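UPF0255 protein frsA (Vibrio vulnificus, PDB 4I4C) has an alpha/beta-hydrolase fold and probably hydrolyses carboxylic esters, and is not a cofactor-independent pyruvate decarboxylase. Local coordinates at residues Lys290-Pro298 with Pro357-Gly365; Glu242-Asn253 with Ala277-Lys288. All coordinates share one frame; numbering follows the deposited sequence.

How the interactions relate
Interaction 1 joins two neighbouring parallel strands inside the central sheet, whereas interaction 2 packs one covering helix against another beside that sheet. The two meet through the chain 277-295: helix 273-284 runs on into strand 291-295, and M278, V279 and S282 lie against C292 and I294, with S282 CB also near I358 CD1. Interaction 1 is almost wholly buried and is built from backbone hydrogen bonds and aliphatic packing. Interaction 2 is buried only in part. It has an apolar and aromatic side turned to the sheet and, away from it, a fringe of arginine, lysine, carboxylate and amide groups.

Interaction 1: residues Lys290-Pro298 with Pro357-Gly365; sequences KACVILGAP and PILAMSLEG
V293 and M361 make one of the closest side-chain contacts between strands 291-295 and 358-363: the methyl CE of M361 lies 3.6 Å from V293 CG1. The bend at the end of the methionine chain (chi3 -73°) brings CE back over the neighbouring strand. L359 packs next to this pair, and W408 of helix 394-413 covers V293 and L359. On the other sheet face I294 places CG1 between its backbone N and carbonyl carbon (chi1 62°), which lays that branch on A360, with CG1 to A360 CB 3.7 Å. Helices 273-284 and 371-379 close over this face.

Between the two layers runs a regular parallel ladder. C292, I294 and G296 each donate N-H across it, and L359 and M361 donate in return. The bond from I294 N to L359 O is 3.0 Å long and nearly collinear with the carbonyl, at a C=O...N angle of 168°.

Packing thins at the C-terminal ends. G296 N still reaches M361 O at 3.0 Å, but the chain 296-298 then turns off, and a water links the diverging chains, donating a hydrogen bond to M361 O (2.7 Å) and accepting from A297 N (3.2 Å). M361 O is thus gripped by two donors. On the V293 and M361 face of this end, the partly exposed L363 meets L295 through their CD1 methyls, 4.0 Å apart, and L295 itself lines the pocket holding a bound polyether. The paired strands are the sixth and seventh of the eight-stranded alpha/beta-hydrolase sheet, whose strand order is 1-2-4-3-5-6-7-8.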
loop_
_atom_site.group_PDB
_atom_site.type_symbol
_atom_site.label_atom_id
_atom_site.label_comp_id
_atom_site.label_asym_id
_atom_site.label_seq_id
_atom_site.Cartn_x
_atom_site.Cartn_y
_atom_site.Cartn_z
ATOM N N LYS A 290 -1.860 21.266 4.456
ATOM C CA LYS A 290 -0.696 22.144 4.549
ATOM C C LYS A 290 0.503 21.637 3.747
ATOM O O LYS A 290 1.384 22.413 3.374
ATOM C CB LYS A 290 -0.301 22.316 6.015
ATOM C CG LYS A 290 -1.367 23.014 6.862
ATOM C CD LYS A 290 -1.759 24.370 6.245
ATOM C CE LYS A 290 -2.674 25.191 7.158
ATOM N NZ LYS A 290 -3.889 24.421 7.608
ATOM N N ALA A 291 0.539 20.329 3.488
ATOM C CA ALA A 291 1.650 19.732 2.747
ATOM C C ALA A 291 1.261 18.377 2.194
ATOM O O ALA A 291 0.480 17.673 2.811
ATOM C CB ALA A 291 2.871 19.587 3.646
ATOM N N CYS A 292 1.819 18.017 1.039
ATOM C CA CYS A 292 1.594 16.705 0.442
ATOM C C CYS A 292 2.892 16.141 -0.149
ATOM O O CYS A 292 3.679 16.862 -0.763
ATOM C CB CYS A 292 0.487 16.767 -0.628
ATOM S SG CYS A 292 0.179 15.171 -1.502
ATOM N N VAL A 293 3.124 14.847 0.059
ATOM C CA VAL A 293 4.287 14.178 -0.504
ATOM C C VAL A 293 3.823 12.843 -1.073
ATOM O O VAL A 293 3.083 12.103 -0.415
ATOM C CB VAL A 293 5.367 13.911 0.565
ATOM C CG1 VAL A 293 6.598 13.276 -0.062
ATOM C CG2 VAL A 293 5.739 15.194 1.294
ATOM N N ILE A 294 4.245 12.546 -2.290
ATOM C CA ILE A 294 3.881 11.303 -2.940
ATOM C C ILE A 294 5.117 10.570 -3.462
ATOM O O ILE A 294 6.099 11.190 -3.834
ATOM C CB ILE A 294 2.860 11.523 -4.084
ATOM C CG1 ILE A 294 3.446 12.419 -5.185
ATOM C CG2 ILE A 294 1.556 12.124 -3.546
ATOM C CD1 ILE A 294 2.600 12.411 -6.475
ATOM N N LEU A 295 5.081 9.236 -3.454
ATOM C CA LEU A 295 6.190 8.466 -3.996
ATOM C C LEU A 295 5.653 7.355 -4.881
ATOM O O LEU A 295 4.796 6.580 -4.454
ATOM C CB LEU A 295 7.062 7.898 -2.866
ATOM C CG LEU A 295 8.246 7.000 -3.260
ATOM C CD1 LEU A 295 9.153 7.624 -4.316
ATOM C CD2 LEU A 295 9.065 6.607 -2.027
ATOM N N GLY A 296 6.160 7.270 -6.108
ATOM C CA GLY A 296 5.780 6.188 -7.014
ATOM C C GLY A 296 4.318 6.172 -7.458
ATOM O O GLY A 296 3.775 5.113 -7.780
ATOM N N ALA A 297 3.679 7.341 -7.490
ATOM C CA ALA A 297 2.257 7.438 -7.835
ATOM C C ALA A 297 1.994 7.347 -9.347
ATOM O O ALA A 297 2.696 7.985 -10.150
ATOM C CB ALA A 297 1.655 8.736 -7.250
ATOM N N PRO A 298 0.987 6.544 -9.746
ATOM C CA PRO A 298 0.559 6.464 -11.153
ATOM C C PRO A 298 -0.357 7.632 -11.495
ATOM O O PRO A 298 -1.576 7.448 -11.607
ATOM C CB PRO A 298 -0.234 5.149 -11.203
ATOM C CG PRO A 298 -0.780 4.995 -9.817
ATOM C CD PRO A 298 0.261 5.590 -8.886
ATOM N N PRO A 357 1.861 22.910 -1.105
ATOM C CA PRO A 357 3.134 22.504 -1.691
ATOM C C PRO A 357 3.207 20.973 -1.740
ATOM O O PRO A 357 3.094 20.294 -0.718
ATOM C CB PRO A 357 4.159 23.115 -0.737
ATOM C CG PRO A 357 3.470 23.194 0.569
ATOM C CD PRO A 357 1.996 23.332 0.298
ATOM N N ILE A 358 3.342 20.440 -2.948
ATOM C CA ILE A 358 3.442 19.006 -3.157
ATOM C C ILE A 358 4.851 18.644 -3.604
ATOM O O ILE A 358 5.365 19.201 -4.576
ATOM C CB ILE A 358 2.463 18.525 -4.253
ATOM C CG1 ILE A 358 1.028 18.913 -3.902
ATOM C CG2 ILE A 358 2.598 17.011 -4.479
ATOM C CD1 ILE A 358 0.060 18.756 -5.045
ATOM N N LEU A 359 5.474 17.719 -2.885
ATOM C CA LEU A 359 6.726 17.126 -3.323
ATOM C C LEU A 359 6.383 15.789 -3.953
ATOM O O LEU A 359 5.777 14.936 -3.311
ATOM C CB LEU A 359 7.664 16.916 -2.136
ATOM C CG LEU A 359 8.884 16.031 -2.387
ATOM C CD1 LEU A 359 9.834 16.708 -3.347
ATOM C CD2 LEU A 359 9.593 15.670 -1.075
ATOM N N ALA A 360 6.779 15.611 -5.206
ATOM C CA ALA A 360 6.377 14.456 -5.986
ATOM C C ALA A 360 7.608 13.725 -6.502
ATOM O O ALA A 360 8.356 14.245 -7.332
ATOM C CB ALA A 360 5.471 14.884 -7.135
ATOM N N MET A 361 7.821 12.516 -5.994
ATOM C CA MET A 361 9.022 11.772 -6.297
ATOM C C MET A 361 8.678 10.404 -6.839
ATOM O O MET A 361 7.611 9.852 -6.557
ATOM C CB MET A 361 9.851 11.590 -5.023
ATOM C CG MET A 361 10.097 12.891 -4.260
ATOM S SD MET A 361 10.885 12.666 -2.655
ATOM C CE MET A 361 9.558 11.974 -1.688
ATOM N N SER A 362 9.608 9.864 -7.607
ATOM C CA SER A 362 9.608 8.454 -7.941
ATOM C C SER A 362 11.043 8.081 -8.250
ATOM O O SER A 362 11.878 8.962 -8.484
ATOM C CB SER A 362 8.700 8.167 -9.137
ATOM O OG SER A 362 9.306 8.608 -10.340
ATOM N N LEU A 363 11.339 6.780 -8.229
ATOM C CA LEU A 363 12.683 6.310 -8.515
ATOM C C LEU A 363 12.935 6.325 -10.020
ATOM O O LEU A 363 12.016 6.121 -10.814
ATOM C CB LEU A 363 12.909 4.909 -7.922
ATOM C CG LEU A 363 13.278 4.799 -6.436
ATOM C CD1 LEU A 363 12.321 5.537 -5.527
ATOM C CD2 LEU A 363 13.386 3.329 -6.011
ATOM N N GLU A 364 14.184 6.576 -10.404
ATOM C CA GLU A 364 14.557 6.609 -11.814
ATOM C C GLU A 364 14.128 5.347 -12.547
ATOM O O GLU A 364 14.414 4.232 -12.110
ATOM C CB GLU A 364 16.064 6.805 -11.974
ATOM C CG GLU A 364 16.491 6.950 -13.428
ATOM C CD GLU A 364 17.991 7.123 -13.596
ATOM O OE1 GLU A 364 18.637 7.719 -12.704
ATOM O OE2 GLU A 364 18.522 6.654 -14.626
ATOM N N GLY A 365 13.419 5.533 -13.654
ATOM C CA GLY A 365 12.945 4.412 -14.439
ATOM C C GLY A 365 11.844 3.607 -13.774
ATOM O O GLY A 365 11.753 2.406 -13.974
HETATM O O HOH W 1 5.071 10.257 -7.286
#

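Interaction 2: residues Glu242-Asn253 with Ala277-Lys288; sequences EDYSRLHQAVLN and AMVRLSFLEQEK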
loop_
_atom_site.group_PDB
_atom_site.type_symbol
_atom_site.label_atom_id
_atom_site.label_comp_id
_atom_site.label_asym_id
_atom_site.label_seq_id
_atom_site.Cartn_x
_atom_site.Cartn_y
_atom_site.Cartn_z
ATOM N N GLU A 242 -14.512 7.147 -9.404
ATOM C CA GLU A 242 -13.655 8.205 -9.931
ATOM C C GLU A 242 -13.317 9.227 -8.844
ATOM O O GLU A 242 -12.277 9.879 -8.897
ATOM C CB GLU A 242 -14.281 8.879 -11.154
ATOM C CG GLU A 242 -13.239 9.488 -12.087
ATOM C CD GLU A 242 -13.810 9.911 -13.430
ATOM O OE1 GLU A 242 -14.777 9.272 -13.906
ATOM O OE2 GLU A 242 -13.288 10.889 -14.010
ATOM N N ASP A 243 -14.204 9.351 -7.858
ATOM C CA ASP A 243 -13.938 10.145 -6.664
ATOM C C ASP A 243 -13.292 9.244 -5.615
ATOM O O ASP A 243 -13.917 8.885 -4.620
ATOM C CB ASP A 243 -15.238 10.740 -6.121
ATOM C CG ASP A 243 -15.023 11.574 -4.881
ATOM O OD1 ASP A 243 -13.901 12.096 -4.699
ATOM O OD2 ASP A 243 -15.975 11.695 -4.080
ATOM N N TYR A 244 -12.036 8.873 -5.845
ATOM C CA TYR A 244 -11.383 7.884 -4.994
ATOM C C TYR A 244 -10.636 8.521 -3.822
ATOM O O TYR A 244 -9.964 7.831 -3.056
ATOM C CB TYR A 244 -10.484 6.941 -5.816
ATOM C CG TYR A 244 -9.472 7.614 -6.731
ATOM C CD1 TYR A 244 -9.575 7.512 -8.120
ATOM C CD2 TYR A 244 -8.396 8.325 -6.208
ATOM C CE1 TYR A 244 -8.639 8.134 -8.968
ATOM C CE2 TYR A 244 -7.458 8.942 -7.041
ATOM C CZ TYR A 244 -7.583 8.847 -8.420
ATOM O OH TYR A 244 -6.644 9.459 -9.237
ATOM N N SER A 245 -10.768 9.838 -3.681
ATOM C CA SER A 245 -10.183 10.551 -2.546
ATOM C C SER A 245 -11.245 10.704 -1.456
ATOM O O SER A 245 -10.969 11.189 -0.356
ATOM C CB SER A 245 -9.654 11.925 -2.980
ATOM O OG SER A 245 -10.654 12.683 -3.644
ATOM N N ARG A 246 -12.453 10.265 -1.811
ATOM C CA ARG A 246 -13.671 10.257 -0.998
ATOM C C ARG A 246 -13.469 10.032 0.503
ATOM O O ARG A 246 -13.948 10.804 1.331
ATOM C CB ARG A 246 -14.552 9.114 -1.523
ATOM C CG ARG A 246 -16.031 9.344 -1.511
ATOM C CD ARG A 246 -16.697 8.507 -2.607
ATOM N NE ARG A 246 -17.029 7.134 -2.209
ATOM C CZ ARG A 246 -16.354 6.048 -2.580
ATOM N NH1 ARG A 246 -15.280 6.161 -3.356
ATOM N NH2 ARG A 246 -16.759 4.843 -2.178
ATOM N N LEU A 247 -12.799 8.934 0.844
ATOM C CA LEU A 247 -12.686 8.512 2.231
ATOM C C LEU A 247 -11.703 9.399 2.984
ATOM O O LEU A 247 -11.902 9.715 4.157
ATOM C CB LEU A 247 -12.264 7.034 2.305
ATOM C CG LEU A 247 -13.071 5.991 1.523
ATOM C CD1 LEU A 247 -12.551 4.561 1.801
ATOM C CD2 LEU A 247 -14.550 6.071 1.834
ATOM N N HIS A 248 -10.644 9.818 2.300
ATOM C CA HIS A 248 -9.673 10.728 2.903
ATOM C C HIS A 248 -10.256 12.104 3.239
ATOM O O HIS A 248 -9.875 12.732 4.239
ATOM C CB HIS A 248 -8.455 10.860 1.998
ATOM C CG HIS A 248 -7.731 9.567 1.791
ATOM N ND1 HIS A 248 -8.041 8.699 0.769
ATOM C CD2 HIS A 248 -6.737 8.983 2.499
ATOM C CE1 HIS A 248 -7.253 7.639 0.846
ATOM N NE2 HIS A 248 -6.450 7.789 1.883
ATOM N N GLN A 249 -11.183 12.565 2.402
ATOM C CA GLN A 249 -11.825 13.854 2.616
ATOM C C GLN A 249 -12.665 13.782 3.879
ATOM O O GLN A 249 -12.682 14.717 4.689
ATOM C CB GLN A 249 -12.699 14.210 1.421
ATOM C CG GLN A 249 -13.479 15.485 1.602
ATOM C CD GLN A 249 -13.582 16.254 0.321
ATOM O OE1 GLN A 249 -13.921 15.693 -0.726
ATOM N NE2 GLN A 249 -13.265 17.544 0.381
ATOM N N ALA A 250 -13.343 12.653 4.043
ATOM C CA ALA A 250 -14.181 12.417 5.213
ATOM C C ALA A 250 -13.319 12.274 6.454
ATOM O O ALA A 250 -13.688 12.749 7.525
ATOM C CB ALA A 250 -15.067 11.175 5.020
ATOM N N VAL A 251 -12.176 11.610 6.317
ATOM C CA VAL A 251 -11.257 11.480 7.441
ATOM C C VAL A 251 -10.680 12.859 7.783
ATOM O O VAL A 251 -10.512 13.199 8.957
ATOM C CB VAL A 251 -10.115 10.473 7.158
ATOM C CG1 VAL A 251 -9.071 10.544 8.248
ATOM C CG2 VAL A 251 -10.654 9.040 7.055
ATOM N N LEU A 252 -10.394 13.661 6.757
ATOM C CA LEU A 252 -9.918 15.031 6.971
ATOM C C LEU A 252 -10.965 15.863 7.713
ATOM O O LEU A 252 -10.661 16.522 8.714
ATOM C CB LEU A 252 -9.539 15.698 5.642
ATOM C CG LEU A 252 -9.128 17.177 5.632
ATOM C CD1 LEU A 252 -7.883 17.434 6.468
ATOM C CD2 LEU A 252 -8.914 17.658 4.199
ATOM N N ASN A 253 -12.206 15.810 7.238
ATOM C CA ASN A 253 -13.287 16.557 7.874
ATOM C C ASN A 253 -13.575 16.094 9.293
ATOM O O ASN A 253 -14.135 16.842 10.093
ATOM C CB ASN A 253 -14.562 16.491 7.032
ATOM C CG ASN A 253 -14.416 17.204 5.706
ATOM O OD1 ASN A 253 -13.555 18.074 5.545
ATOM N ND2 ASN A 253 -15.257 16.837 4.744
ATOM N N ALA A 277 -4.615 9.835 -4.692
ATOM C CA ALA A 277 -5.685 10.279 -3.813
ATOM C C ALA A 277 -5.285 11.511 -3.021
ATOM O O ALA A 277 -6.116 12.391 -2.761
ATOM C CB ALA A 277 -6.099 9.152 -2.877
ATOM N N MET A 278 -4.017 11.566 -2.625
ATOM C CA MET A 278 -3.513 12.697 -1.852
ATOM C C MET A 278 -3.411 13.955 -2.726
ATOM O O MET A 278 -3.660 15.062 -2.249
ATOM C CB MET A 278 -2.148 12.363 -1.229
ATOM C CG MET A 278 -2.167 11.155 -0.285
ATOM S SD MET A 278 -3.554 11.290 0.866
ATOM C CE MET A 278 -4.619 10.006 0.224
ATOM N N VAL A 279 -3.047 13.776 -3.993
ATOM C CA VAL A 279 -2.920 14.918 -4.904
ATOM C C VAL A 279 -4.306 15.464 -5.165
ATOM O O VAL A 279 -4.539 16.665 -5.064
ATOM C CB VAL A 279 -2.352 14.526 -6.273
ATOM C CG1 VAL A 279 -2.376 15.727 -7.180
ATOM C CG2 VAL A 279 -0.948 13.993 -6.160
ATOM N N ARG A 280 -5.213 14.576 -5.499
ATOM C CA ARG A 280 -6.604 14.882 -5.635
ATOM C C ARG A 280 -7.129 15.691 -4.484
ATOM O O ARG A 280 -7.711 16.720 -4.640
ATOM C CB ARG A 280 -7.394 13.614 -5.724
ATOM C CG ARG A 280 -8.370 13.611 -6.802
ATOM C CD ARG A 280 -9.368 12.586 -6.622
ATOM N NE ARG A 280 -10.331 12.680 -7.694
ATOM C CZ ARG A 280 -11.600 12.913 -7.472
ATOM N NH1 ARG A 280 -12.454 13.027 -8.436
ATOM N NH2 ARG A 280 -11.993 13.041 -6.257
ATOM N N LEU A 281 -6.866 15.202 -3.309
ATOM C CA LEU A 281 -7.273 15.882 -2.085
ATOM C C LEU A 281 -6.588 17.249 -1.896
ATOM O O LEU A 281 -7.159 18.159 -1.281
ATOM C CB LEU A 281 -7.029 14.973 -0.874
ATOM C CG LEU A 281 -7.404 15.534 0.495
ATOM C CD1 LEU A 281 -8.843 16.026 0.504
ATOM C CD2 LEU A 281 -7.199 14.475 1.570
ATOM N N SER A 282 -5.376 17.394 -2.428
ATOM C CA SER A 282 -4.598 18.604 -2.215
ATOM C C SER A 282 -5.099 19.710 -3.127
ATOM O O SER A 282 -4.766 20.881 -2.936
ATOM C CB SER A 282 -3.112 18.351 -2.461
ATOM O OG SER A 282 -2.553 17.534 -1.439
ATOM N N PHE A 283 -5.896 19.329 -4.121
ATOM C CA PHE A 283 -6.575 20.302 -4.971
ATOM C C PHE A 283 -7.958 20.602 -4.412
ATOM O O PHE A 283 -8.450 21.726 -4.522
ATOM C CB PHE A 283 -6.703 19.779 -6.391
ATOM C CG PHE A 283 -5.454 19.932 -7.215
ATOM C CD1 PHE A 283 -4.486 18.943 -7.226
ATOM C CD2 PHE A 283 -5.260 21.060 -8.001
ATOM C CE1 PHE A 283 -3.349 19.076 -7.993
ATOM C CE2 PHE A 283 -4.123 21.199 -8.768
ATOM C CZ PHE A 283 -3.166 20.204 -8.766
ATOM N N LEU A 284 -8.582 19.597 -3.805
ATOM C CA LEU A 284 -9.932 19.759 -3.277
ATOM C C LEU A 284 -9.977 20.576 -1.983
ATOM O O LEU A 284 -10.889 21.378 -1.775
ATOM C CB LEU A 284 -10.606 18.397 -3.089
ATOM C CG LEU A 284 -10.943 17.623 -4.370
ATOM C CD1 LEU A 284 -11.254 16.162 -4.064
ATOM C CD2 LEU A 284 -12.110 18.254 -5.082
ATOM N N GLU A 285 -8.987 20.387 -1.120
ATOM C CA GLU A 285 -8.988 21.068 0.171
ATOM C C GLU A 285 -7.717 21.878 0.389
ATOM O O GLU A 285 -6.825 21.465 1.122
ATOM C CB GLU A 285 -9.175 20.048 1.287
ATOM C CG GLU A 285 -10.474 19.285 1.188
ATOM C CD GLU A 285 -11.624 19.990 1.886
ATOM O OE1 GLU A 285 -11.433 21.137 2.354
ATOM O OE2 GLU A 285 -12.717 19.384 1.982
ATOM N N GLN A 286 -7.649 23.048 -0.230
ATOM C CA GLN A 286 -6.393 23.781 -0.291
ATOM C C GLN A 286 -6.032 24.533 0.992
ATOM O O GLN A 286 -4.908 25.023 1.128
ATOM C CB GLN A 286 -6.383 24.719 -1.505
ATOM C CG GLN A 286 -6.783 24.032 -2.804
ATOM C CD GLN A 286 -6.221 24.728 -4.036
ATOM O OE1 GLN A 286 -5.362 25.603 -3.925
ATOM N NE2 GLN A 286 -6.703 24.340 -5.214
ATOM N N GLU A 287 -6.973 24.626 1.930
ATOM C CA GLU A 287 -6.699 25.314 3.193
ATOM C C GLU A 287 -6.357 24.319 4.287
ATOM O O GLU A 287 -5.402 24.512 5.057
ATOM C CB GLU A 287 -7.893 26.174 3.626
ATOM C CG GLU A 287 -7.929 27.553 2.952
ATOM C CD GLU A 287 -6.666 28.352 3.231
ATOM O OE1 GLU A 287 -6.361 28.573 4.425
ATOM O OE2 GLU A 287 -5.975 28.745 2.263
ATOM N N LYS A 288 -7.152 23.255 4.342
ATOM C CA LYS A 288 -6.995 22.219 5.349
ATOM C C LYS A 288 -5.723 21.404 5.160
ATOM O O LYS A 288 -5.175 20.896 6.130
ATOM C CB LYS A 288 -8.209 21.287 5.355
ATOM C CG LYS A 288 -9.511 21.960 5.753
ATOM C CD LYS A 288 -10.682 21.030 5.522
ATOM C CE LYS A 288 -12.004 21.767 5.627
ATOM N NZ LYS A 288 -13.138 20.956 5.088
#
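R280 reaches across to the turn before helix 246-253, its chain extended from CG to NE, and meets three backbone or side-chain groups from different directions. S245 OG sits at the edge of the guanidinium, in its plane, and accepts from NH2 of R280 at 3.0 Å. D243 OD1 comes to the same NH2 at 2.6 Å in a salt bridge whose hydrogen bond is weak because it is strongly bent; the side chains lie nearly perpendicular, the two planes 40° apart. The carbonyl O of E242 lies over one guanidinium face, and further back CD of R280 passes over a face of the Y244 ring. Outside the pair, Q346 holds NE of R280.

Deeper in, M278 bends twice along its chain, which sets its methyl over the middle of the H248 ring: CE is 3.3 Å from the centroid, close to the ring normal, a CH-pi contact. NE2 of H248 is bonded to S199. L281 fills the next step, with CD1 4.0 Å from L252 CD2, and L252 and E285 lie alongside each other, running in opposite directions (CD2 to CG 3.8 Å).

At the outer end Q249 and E285 cross with amide and carboxylate planes 79° apart; their bond is modelled too short for its length to be trusted. K288, extended beyond CG, brings NZ to N253 OD1 at 2.9 Å and, in a weak salt-bridge contact, to E285 OE1.

Helices 246-253 and 277-284 flank strand 266-271 in the chain and together cover one side of the alpha/beta-hydrolase sheet, their axes 9.7 Å apart and crossing at -54°. L252 rests on V266, and M278 and L281 on L268, all in that strand, while A250 and V251 lean on strand 167-175.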